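Local coordinates for bartonella effector protein (Bep) substrate of VirB T4SS (Bartonella sp. AR 15-3, PDB 4M16) that probably transfers AMP from ATP to tyrosine or threonine hydroxyls of target proteins, through the N-terminal Fic domain that this chain represents, at residues A[73-78]-A[86-91]; A[79-84]-A[96-101]; A[136-141]-A[174-179]; A[166-171]-A[178-183]. All coordinates share one frame; numbering follows the deposited sequence. Where two conformers were deposited one is given.

Interaction 1: A[73-78]-A[86-91]; sequences AFEWAG and AFDDGT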
# COMPACT_ATOMS: atom_id res chain seq x y z
N ALA A 73 -10.14 -7.39 -11.20
CA ALA A 73 -11.31 -7.03 -10.40
C ALA A 73 -11.88 -5.64 -10.61
O ALA A 73 -13.11 -5.47 -10.67
CB ALA A 73 -11.03 -7.27 -8.93
N PHE A 74 -10.99 -4.64 -10.70
CA PHE A 74 -11.42 -3.24 -10.74
C PHE A 74 -10.99 -2.47 -11.97
O PHE A 74 -9.79 -2.49 -12.37
CB PHE A 74 -10.92 -2.52 -9.48
CG PHE A 74 -11.39 -3.14 -8.20
CD1 PHE A 74 -12.71 -3.28 -7.93
CD2 PHE A 74 -10.49 -3.55 -7.26
CE1 PHE A 74 -13.15 -3.86 -6.77
CE2 PHE A 74 -10.91 -4.09 -6.06
CZ PHE A 74 -12.23 -4.25 -5.81
N GLU A 75 -11.97 -1.79 -12.60
CA GLU A 75 -11.74 -0.89 -13.70
C GLU A 75 -10.70 0.15 -13.37
O GLU A 75 -9.97 0.60 -14.25
CB GLU A 75 -13.06 -0.20 -14.16
CG GLU A 75 -14.05 -1.13 -14.81
CD GLU A 75 -15.36 -0.43 -15.18
OE1 GLU A 75 -15.32 0.73 -15.67
OE2 GLU A 75 -16.43 -1.04 -14.97
N TRP A 76 -10.63 0.53 -12.08
CA TRP A 76 -9.80 1.64 -11.64
C TRP A 76 -8.45 1.16 -11.11
O TRP A 76 -7.66 1.97 -10.62
CB TRP A 76 -10.53 2.51 -10.58
CG TRP A 76 -11.21 1.71 -9.51
CD1 TRP A 76 -12.53 1.40 -9.45
CD2 TRP A 76 -10.63 1.17 -8.32
NE1 TRP A 76 -12.81 0.66 -8.34
CE2 TRP A 76 -11.66 0.52 -7.61
CE3 TRP A 76 -9.35 1.20 -7.77
CZ2 TRP A 76 -11.45 -0.13 -6.41
CZ3 TRP A 76 -9.14 0.57 -6.57
CH2 TRP A 76 -10.17 -0.14 -5.93
N ALA A 77 -8.14 -0.14 -11.19
CA ALA A 77 -6.79 -0.61 -10.74
C ALA A 77 -5.68 0.16 -11.48
O ALA A 77 -5.73 0.36 -12.70
CB ALA A 77 -6.63 -2.14 -10.95
N GLY A 78 -4.70 0.65 -10.73
CA GLY A 78 -3.63 1.48 -11.25
C GLY A 78 -3.89 2.97 -11.22
O GLY A 78 -2.93 3.79 -11.40
N ALA A 86 -14.03 7.55 -14.42
CA ALA A 86 -15.16 7.28 -15.31
C ALA A 86 -15.37 5.77 -15.47
O ALA A 86 -14.59 5.11 -16.18
CB ALA A 86 -14.91 7.93 -16.68
N PHE A 87 -16.38 5.22 -14.83
CA PHE A 87 -16.76 3.80 -14.97
C PHE A 87 -17.39 3.56 -16.34
O PHE A 87 -18.01 4.44 -16.92
CB PHE A 87 -17.76 3.36 -13.88
CG PHE A 87 -17.14 2.99 -12.52
CD1 PHE A 87 -16.61 1.71 -12.33
CD2 PHE A 87 -17.09 3.90 -11.45
CE1 PHE A 87 -16.06 1.32 -11.12
CE2 PHE A 87 -16.49 3.53 -10.22
CZ PHE A 87 -15.98 2.22 -10.07
N ASP A 88 -17.28 2.33 -16.80
CA ASP A 88 -17.97 1.92 -18.02
C ASP A 88 -19.48 2.10 -17.90
O ASP A 88 -20.14 2.37 -18.91
CB ASP A 88 -17.63 0.48 -18.38
CG ASP A 88 -16.21 0.33 -18.94
OD1 ASP A 88 -15.57 1.35 -19.34
OD2 ASP A 88 -15.72 -0.82 -18.97
N ASP A 89 -20.03 2.05 -16.68
CA ASP A 89 -21.47 2.26 -16.53
C ASP A 89 -21.96 3.72 -16.72
O ASP A 89 -23.15 3.97 -16.67
CB ASP A 89 -21.98 1.67 -15.21
CG ASP A 89 -21.51 2.44 -13.94
OD1 ASP A 89 -20.98 3.57 -14.01
OD2 ASP A 89 -21.77 1.88 -12.84
N GLY A 90 -21.03 4.65 -16.92
CA GLY A 90 -21.34 6.04 -17.14
C GLY A 90 -21.30 6.90 -15.89
O GLY A 90 -21.48 8.12 -16.00
N THR A 91 -21.07 6.30 -14.71
CA THR A 91 -20.95 7.08 -13.49
C THR A 91 -19.52 7.53 -13.31
O THR A 91 -18.59 6.96 -13.90
CB THR A 91 -21.43 6.35 -12.22
OG1 THR A 91 -20.62 5.18 -11.99
CG2 THR A 91 -22.92 6.00 -12.37
O HOH W 1 -18.95 0.06 -14.88
O HOH W 2 -13.45 2.22 -17.23

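Interaction 2: A[79-84]-A[96-101]; sequences YTRDLS and SMMKIP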
# COMPACT_ATOMS: atom_id res chain seq x y z
N TYR A 79 -5.14 3.37 -10.99
CA TYR A 79 -5.52 4.76 -11.03
C TYR A 79 -5.51 5.25 -9.60
O TYR A 79 -5.92 4.53 -8.71
CB TYR A 79 -6.96 4.97 -11.61
CG TYR A 79 -7.07 4.78 -13.14
CD1 TYR A 79 -7.06 3.52 -13.70
CD2 TYR A 79 -7.21 5.88 -13.97
CE1 TYR A 79 -7.17 3.34 -15.07
CE2 TYR A 79 -7.31 5.71 -15.35
CZ TYR A 79 -7.30 4.44 -15.88
OH TYR A 79 -7.37 4.26 -17.22
N THR A 80 -5.08 6.49 -9.38
CA THR A 80 -5.09 7.04 -8.02
C THR A 80 -6.41 7.76 -7.74
O THR A 80 -7.09 8.29 -8.65
CB THR A 80 -3.87 7.93 -7.78
OG1 THR A 80 -3.82 8.97 -8.77
CG2 THR A 80 -2.62 7.08 -7.86
N ARG A 81 -6.81 7.69 -6.48
CA ARG A 81 -8.15 8.10 -6.06
C ARG A 81 -8.42 9.61 -6.09
O ARG A 81 -9.57 10.00 -6.03
CB ARG A 81 -8.50 7.50 -4.67
CG ARG A 81 -7.74 8.10 -3.49
CD ARG A 81 -8.16 7.51 -2.16
NE ARG A 81 -7.14 7.86 -1.17
CZ ARG A 81 -7.04 9.01 -0.52
NH1 ARG A 81 -7.96 9.96 -0.64
NH2 ARG A 81 -6.00 9.19 0.32
N ASP A 82 -7.40 10.44 -6.26
CA ASP A 82 -7.59 11.87 -6.44
C ASP A 82 -8.32 12.22 -7.75
O ASP A 82 -9.00 13.25 -7.84
CB ASP A 82 -6.26 12.61 -6.45
CG ASP A 82 -5.24 12.00 -7.36
OD1 ASP A 82 -5.00 10.77 -7.28
OD2 ASP A 82 -4.63 12.75 -8.14
N LEU A 83 -8.18 11.36 -8.75
CA LEU A 83 -8.71 11.66 -10.06
C LEU A 83 -10.16 11.18 -10.12
O LEU A 83 -10.50 10.13 -9.61
CB LEU A 83 -7.86 11.00 -11.14
CG LEU A 83 -6.43 11.59 -11.26
CD1 LEU A 83 -5.61 10.73 -12.20
CD2 LEU A 83 -6.42 13.04 -11.74
N SER A 84 -11.01 11.95 -10.75
CA SER A 84 -12.35 11.49 -11.09
C SER A 84 -12.25 10.27 -11.96
O SER A 84 -11.54 10.29 -12.99
CB SER A 84 -13.08 12.58 -11.86
OG SER A 84 -13.35 13.60 -10.95
N SER A 96 -11.98 11.75 -2.39
CA SER A 96 -10.95 12.72 -1.88
C SER A 96 -10.50 12.42 -0.43
O SER A 96 -9.34 12.62 -0.05
CB SER A 96 -11.43 14.18 -2.03
OG SER A 96 -11.65 14.45 -3.42
N MET A 97 -11.43 11.96 0.41
CA MET A 97 -11.15 11.76 1.82
C MET A 97 -11.34 10.30 2.23
O MET A 97 -12.33 9.67 1.87
CB MET A 97 -12.06 12.68 2.67
CG MET A 97 -11.68 14.14 2.56
SD MET A 97 -12.45 15.18 3.78
CE MET A 97 -14.11 15.12 3.15
N MET A 98 -10.34 9.79 2.94
CA MET A 98 -10.34 8.44 3.49
C MET A 98 -9.71 8.48 4.87
O MET A 98 -8.78 9.24 5.13
CB MET A 98 -9.54 7.51 2.58
CG MET A 98 -10.08 7.45 1.18
SD MET A 98 -9.52 5.99 0.25
CE MET A 98 -10.52 4.68 0.97
N LYS A 99 -10.24 7.71 5.79
CA LYS A 99 -9.74 7.72 7.13
C LYS A 99 -9.58 6.33 7.64
O LYS A 99 -9.97 5.35 6.96
CB LYS A 99 -10.66 8.58 8.00
CG LYS A 99 -12.07 8.10 8.15
CD LYS A 99 -12.86 9.18 8.87
CE LYS A 99 -14.23 8.72 9.31
NZ LYS A 99 -14.11 7.37 9.89
N ILE A 100 -8.97 6.22 8.81
CA ILE A 100 -8.85 4.93 9.52
C ILE A 100 -10.22 4.66 10.11
O ILE A 100 -10.75 5.48 10.88
CB ILE A 100 -7.72 4.94 10.58
CG1 ILE A 100 -6.38 5.09 9.90
CG2 ILE A 100 -7.70 3.66 11.38
CD1 ILE A 100 -5.21 5.26 10.86
N PRO A 101 -10.82 3.50 9.74
CA PRO A 101 -12.16 3.23 10.28
C PRO A 101 -12.18 3.32 11.82
O PRO A 101 -11.21 2.92 12.46
CB PRO A 101 -12.49 1.78 9.78
CG PRO A 101 -11.41 1.37 8.84
CD PRO A 101 -10.27 2.37 8.95
O HOH W 3 -9.55 14.34 -4.78

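Interaction 3: A[136-141]-A[174-179]; sequences EDFIEE and AGHKLD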
# COMPACT_ATOMS: atom_id res chain seq x y z
N GLU A 136 21.02 -1.16 9.00
CA GLU A 136 20.59 -0.08 9.89
C GLU A 136 20.05 1.17 9.16
O GLU A 136 18.96 1.67 9.50
CB GLU A 136 21.73 0.31 10.82
CG GLU A 136 21.64 1.70 11.42
CD GLU A 136 22.79 2.00 12.37
OE1 GLU A 136 23.97 1.93 11.94
OE2 GLU A 136 22.48 2.31 13.53
N ASP A 137 20.78 1.65 8.16
CA ASP A 137 20.32 2.82 7.41
C ASP A 137 19.16 2.45 6.51
O ASP A 137 18.27 3.25 6.33
CB ASP A 137 21.46 3.43 6.59
CG ASP A 137 22.49 4.19 7.47
OD1 ASP A 137 22.22 4.44 8.65
OD2 ASP A 137 23.59 4.47 6.98
N PHE A 138 19.21 1.25 5.91
CA PHE A 138 18.12 0.77 5.09
C PHE A 138 16.83 0.68 5.94
O PHE A 138 15.76 1.10 5.49
CB PHE A 138 18.44 -0.56 4.36
CG PHE A 138 17.31 -1.07 3.54
CD1 PHE A 138 17.09 -0.55 2.26
CD2 PHE A 138 16.44 -2.03 4.02
CE1 PHE A 138 16.01 -0.99 1.48
CE2 PHE A 138 15.34 -2.46 3.26
CZ PHE A 138 15.14 -1.96 1.98
N ILE A 139 16.89 0.15 7.15
CA ILE A 139 15.69 0.13 7.97
C ILE A 139 15.19 1.56 8.30
O ILE A 139 14.02 1.85 8.20
CB ILE A 139 15.91 -0.75 9.21
CG1 ILE A 139 15.84 -2.21 8.76
CG2 ILE A 139 14.80 -0.52 10.23
CD1 ILE A 139 16.38 -3.15 9.79
N GLU A 140 16.09 2.44 8.69
CA GLU A 140 15.69 3.81 9.06
C GLU A 140 14.97 4.45 7.88
O GLU A 140 13.94 5.06 8.05
CB GLU A 140 16.92 4.63 9.47
CG GLU A 140 16.72 6.13 9.56
CD GLU A 140 15.95 6.60 10.77
OE1 GLU A 140 15.67 5.80 11.69
OE2 GLU A 140 15.66 7.79 10.85
N GLU A 141 15.54 4.33 6.67
CA GLU A 141 14.98 5.05 5.53
C GLU A 141 13.69 4.40 5.04
O GLU A 141 12.76 5.11 4.63
CB GLU A 141 15.99 5.16 4.39
CG GLU A 141 17.20 6.03 4.70
CD GLU A 141 16.79 7.38 5.29
OE1 GLU A 141 16.00 8.09 4.64
OE2 GLU A 141 17.27 7.72 6.43
N ALA A 174 17.93 -3.67 -3.29
CA ALA A 174 18.89 -2.95 -2.45
C ALA A 174 19.84 -3.87 -1.68
O ALA A 174 20.72 -3.40 -0.96
CB ALA A 174 18.11 -2.07 -1.50
N GLY A 175 19.66 -5.19 -1.80
CA GLY A 175 20.53 -6.14 -1.18
C GLY A 175 20.12 -6.48 0.25
O GLY A 175 20.90 -7.00 1.01
N HIS A 176 18.89 -6.19 0.61
CA HIS A 176 18.37 -6.59 1.91
C HIS A 176 17.14 -7.50 1.67
O HIS A 176 16.94 -8.03 0.59
CB HIS A 176 18.03 -5.34 2.71
CG HIS A 176 19.17 -4.39 2.86
ND1 HIS A 176 20.16 -4.59 3.78
CD2 HIS A 176 19.52 -3.29 2.16
CE1 HIS A 176 21.06 -3.63 3.68
NE2 HIS A 176 20.72 -2.84 2.68
N LYS A 177 16.34 -7.70 2.71
CA LYS A 177 15.14 -8.48 2.55
C LYS A 177 14.08 -7.99 3.49
O LYS A 177 14.36 -7.70 4.66
CB LYS A 177 15.41 -9.96 2.81
CG LYS A 177 14.31 -10.88 2.30
CD LYS A 177 14.56 -12.32 2.69
CE LYS A 177 13.31 -13.17 2.52
NZ LYS A 177 12.82 -13.24 1.10
N LEU A 178 12.87 -7.86 2.94
CA LEU A 178 11.69 -7.63 3.74
C LEU A 178 10.67 -8.73 3.40
O LEU A 178 10.52 -9.07 2.23
CB LEU A 178 11.08 -6.28 3.44
CG LEU A 178 11.86 -5.01 3.77
CD1 LEU A 178 11.16 -3.77 3.24
CD2 LEU A 178 12.17 -4.90 5.24
N ASP A 179 9.99 -9.24 4.41
CA ASP A 179 8.94 -10.22 4.21
C ASP A 179 7.77 -10.00 5.15
O ASP A 179 7.76 -10.45 6.27
CB ASP A 179 9.50 -11.60 4.38
CG ASP A 179 8.48 -12.68 4.14
OD1 ASP A 179 7.30 -12.41 3.81
OD2 ASP A 179 8.91 -13.82 4.29

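Interaction 4: A[166-171]-A[178-183]; sequences FFEKLA and LDFSVV. With EDO (1,2-ethanediol), chain B.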
# COMPACT_ATOMS: atom_id res chain seq x y z
N PHE A 166 5.70 -3.75 -3.11
CA PHE A 166 6.60 -2.67 -3.56
C PHE A 166 7.83 -2.65 -2.66
O PHE A 166 8.96 -2.63 -3.18
CB PHE A 166 5.91 -1.31 -3.53
CG PHE A 166 6.76 -0.15 -3.97
CD1 PHE A 166 7.63 0.46 -3.09
CD2 PHE A 166 6.63 0.40 -5.25
CE1 PHE A 166 8.39 1.55 -3.47
CE2 PHE A 166 7.37 1.51 -5.64
CZ PHE A 166 8.26 2.08 -4.75
N PHE A 167 7.62 -2.69 -1.34
CA PHE A 167 8.74 -2.61 -0.44
C PHE A 167 9.58 -3.91 -0.38
O PHE A 167 10.77 -3.87 -0.14
CB PHE A 167 8.30 -2.14 0.95
CG PHE A 167 8.33 -0.65 1.05
CD1 PHE A 167 7.27 0.10 0.57
CD2 PHE A 167 9.42 0.01 1.55
CE1 PHE A 167 7.29 1.48 0.60
CE2 PHE A 167 9.45 1.40 1.62
CZ PHE A 167 8.40 2.14 1.11
N GLU A 168 8.96 -5.04 -0.64
CA GLU A 168 9.68 -6.31 -0.69
C GLU A 168 10.63 -6.31 -1.93
O GLU A 168 11.78 -6.73 -1.84
CB GLU A 168 8.69 -7.49 -0.68
CG GLU A 168 7.94 -7.62 0.65
CD GLU A 168 6.90 -8.74 0.70
OE1 GLU A 168 6.33 -9.07 -0.36
OE2 GLU A 168 6.60 -9.27 1.78
N LYS A 169 10.11 -5.82 -3.07
CA LYS A 169 10.90 -5.68 -4.30
C LYS A 169 12.03 -4.62 -4.12
O LYS A 169 13.19 -4.82 -4.55
CB LYS A 169 9.99 -5.34 -5.49
CG LYS A 169 9.04 -6.50 -5.88
CD LYS A 169 9.75 -7.53 -6.75
CE LYS A 169 8.89 -7.94 -7.94
NZ LYS A 169 9.56 -8.59 -9.16
N LEU A 170 11.69 -3.51 -3.46
CA LEU A 170 12.71 -2.50 -3.15
C LEU A 170 13.84 -3.06 -2.30
O LEU A 170 15.01 -2.75 -2.56
CB LEU A 170 12.04 -1.31 -2.44
CG LEU A 170 12.91 -0.13 -2.03
CD1 LEU A 170 13.34 0.60 -3.26
CD2 LEU A 170 12.20 0.85 -1.10
N ALA A 171 13.52 -3.81 -1.25
CA ALA A 171 14.55 -4.39 -0.43
C ALA A 171 15.41 -5.42 -1.20
O ALA A 171 16.65 -5.47 -1.04
CB ALA A 171 13.95 -5.07 0.81
N LEU A 178 12.87 -7.86 2.94
CA LEU A 178 11.69 -7.63 3.74
C LEU A 178 10.67 -8.73 3.40
O LEU A 178 10.52 -9.07 2.23
CB LEU A 178 11.08 -6.28 3.44
CG LEU A 178 11.86 -5.01 3.77
CD1 LEU A 178 11.16 -3.77 3.24
CD2 LEU A 178 12.17 -4.90 5.24
N ASP A 179 9.99 -9.24 4.41
CA ASP A 179 8.94 -10.22 4.21
C ASP A 179 7.77 -10.00 5.15
O ASP A 179 7.76 -10.45 6.27
CB ASP A 179 9.50 -11.60 4.38
CG ASP A 179 8.48 -12.68 4.14
OD1 ASP A 179 7.30 -12.41 3.81
OD2 ASP A 179 8.91 -13.82 4.29
N PHE A 180 6.76 -9.33 4.63
CA PHE A 180 5.62 -8.98 5.45
C PHE A 180 4.84 -10.21 5.96
O PHE A 180 4.21 -10.10 7.02
CB PHE A 180 4.71 -8.01 4.71
CG PHE A 180 5.30 -6.61 4.58
CD1 PHE A 180 5.11 -5.69 5.60
CD2 PHE A 180 6.10 -6.26 3.52
CE1 PHE A 180 5.66 -4.41 5.55
CE2 PHE A 180 6.66 -4.98 3.46
CZ PHE A 180 6.43 -4.06 4.49
N SER A 181 4.95 -11.35 5.28
CA SER A 181 4.26 -12.59 5.70
C SER A 181 4.80 -13.22 6.99
O SER A 181 4.20 -14.15 7.52
CB SER A 181 4.30 -13.63 4.58
OG SER A 181 5.55 -14.30 4.55
N VAL A 182 5.93 -12.73 7.50
CA VAL A 182 6.54 -13.18 8.76
C VAL A 182 5.69 -12.84 10.00
O VAL A 182 5.83 -13.48 11.02
CB VAL A 182 7.95 -12.55 8.93
CG1 VAL A 182 8.50 -12.74 10.35
CG2 VAL A 182 8.91 -13.15 7.92
N VAL A 183 4.86 -11.80 9.91
CA VAL A 183 4.04 -11.36 11.06
C VAL A 183 2.59 -11.36 10.68
O VAL A 183 2.28 -11.52 9.51
CB VAL A 183 4.43 -9.94 11.52
CG1 VAL A 183 5.84 -9.93 12.11
CG2 VAL A 183 4.31 -8.97 10.36
C1 EDO B . 2.79 -10.37 -0.17
O1 EDO B . 3.27 -9.02 -0.27
C2 EDO B . 2.75 -10.83 1.29
O2 EDO B . 3.93 -10.54 2.04
O HOH W 4 12.74 -8.56 0.04

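Interaction 1: A[73-78]-A[86-91]
Glu75 accepts the one direct hydrogen bond between 73-78 and 86-91: Asp88 N reaches its OE1 at 2.8 Å, a fairly straight bond (163°) to the lone pair on the side of the other oxygen. The side chain, extended beyond CG, spans the gap between the two backbones. Its other oxygen is used through a water, which donates to Glu75 OE2 at 2.8 Å and accepts from Asp89 N at 2.9 Å, so one carboxylate reaches two successive amides of the turn. The price is electrostatic. The Asp88 carboxylate stacks on that of Glu75, OE1 of Glu75 to OD2 of Asp88 3.7 Å, a repulsion probably eased by a second water lying 2.9 Å from Glu75 OE1.

Apolar contact comes from Trp76 and Phe87. CZ of Phe87 meets Trp76 CD1 at the edge of the indole, 3.6 Å away, with the ring planes 86° apart, and Lys22 makes a cation-pi contact with the same phenyl ring.

Within 86-91 a type I turn from Phe87 ends on Gly90, whose positive phi suits glycine. Asp89 OD1 makes an Asx turn to Thr91 N, 2.8 Å. With Phe87 N bonded to Thr91 O, this is a type I turn with a G1 bulge, joining strands 85-86 and 92-93 in a beta hairpin consistent with the flap of Fic domains.

Interaction 2: A[79-84]-A[96-101]
Arg81 meets Ser96 and Met98 from a turn set up one residue earlier. Thr80 starts this type I turn, and its hydroxyl donates to Asp82 OD1 at 2.6 Å, tying the first residue of the bend to the third, across the arginine. At Arg81 the chain runs extended from CG to NE, with CG wedged between the backbone N and the carbonyl carbon (chi1 71°), and this carries the guanidinium to 96-101. NH1 gives Ser96 O a weak bond, 3.1 Å and bent to 128°, with the carbonyl oxygen near the guanidinium plane. Met98 CG lies over one face of the group, towards its rim; Met98 has a second conformer, so the fit of its sulfur is doubtful. The stronger polar partners lie outside: NE bonds to His153 O, NH2 to Ala108 O and NH1 to Met95 O. Next along, a water donates to Asp82 O at 3.3 Å and sits 2.5 Å from Ser96 OG. Arginine suits this buried place because its planar N-H array can serve several carbonyls, whose dipoles probably balance its charge. The guanidinium thus ties the loop after helix 59-70 to the segment before helix 110-126 and to the Fic signature loop beginning at His153.

Interaction 3: A[136-141]-A[174-179]
Phe138 of helix 135-152 stacks on His176, just past the Schellman motif that ends helix 159-174 in this helical Fic domain. Gly175 leaves the helix with a positive phi (87°), a conformation that a residue without a side chain adopts readily, and the reversal of the chain brings His176 round to face Phe138. In Phe138, CG stands anti to the backbone N, which sends the ring off the helix towards 174-179. In His176 the first torsion is -55°, with CG beside its own backbone N, and the imidazole comes in from the other direction. The two side chains therefore slide past each other as an offset stack, centroids 4.5 Å apart and planes at 18°. The offset places each CB over the ring of its partner: Phe138 CB lies 3.8 Å from the imidazole centroid, and His176 CB 4.2 Å from the phenyl centroid, both CH-pi contacts. A flat ring with a polar rim suits His176, since NE2 also makes a weak hydrogen bond to Leu133 O while the face serves the stack. Smaller aliphatic groups hold the phenyl further round. Leu178 CG sits at its edge, 4.3 Å from Phe138 CE2, and the compact Ala174 methyl approaches obliquely, with CB 3.8 Å from Phe138 CE1.

Interaction 4: A[166-171]-A[178-183]
OE2 of Glu168 is gripped twice, by Phe180 N at 2.9 Å and by O2 of a bound 1,2-ethanediol at 3.0 Å. The amide bond is moderately straight (157°) and uses the lone pair pointing away from the other oxygen. The diol, probably from the crystallisation liquor, also donates from O1 to Glu168 OE1, 3.1 Å, and so spans the carboxylate. Glu168 can do this because its chain, extended beyond CG, runs from helix 159-174 along the start of the returning segment, where its CG meets the Phe180 ring in plane at the edge.

After Leu178 an Asx turn at Asp179 leads into a short 3-10 helix, 180-182. Asp179 OD1 takes both Ser181 OG, 2.7 Å, and Ser181 N, from the same face of the carboxylate; the amide comes in 44° out of its plane. Aspartate has just the reach to hold the residue two positions on. Its OD1 lies 3.8 Å from Glu168 OE2, a pairing of like charges that the surrounding N-H and O-H donors probably temper.

Beside this polar strip the packing is apolar. Leu178 turns its CG onto the methyl of Ala171, 3.6 Å to CB, an approach that the small alanine permits, and its CD1 lies at the edge of the Phe167 ring, near the ring plane. The backbones are joined here by a water, which donates to Glu168 O at 2.8 Å and accepts from Leu178 N. Beyond, His164 stacks with Phe180, and Phe146 of helix 135-152 meets the rings of both Phe167 and Phe180.

In the fold
The four contacts form two pairs on opposite sides of the domain centre. Interactions 1 and 2 have centres about 15 Å apart, and their segments alternate along the chain around the 85-86/92-93 hairpin; through Arg81, interaction 2 also reaches His153 in the loop carrying the Fic signature. Interactions 3 and 4, centres about 10 Å apart, share Leu178 and Asp179. They join where His176 N probably bonds to Ala171 O, 2.9 Å, and Phe138 CZ packs on Ala171 CA, 3.5 Å. Interactions 2 and 4 stay about 12 Å apart at their nearest atoms. Helices 135-152 and 159-174, which flank the signature loop, also carry segments of interactions 3 and 4.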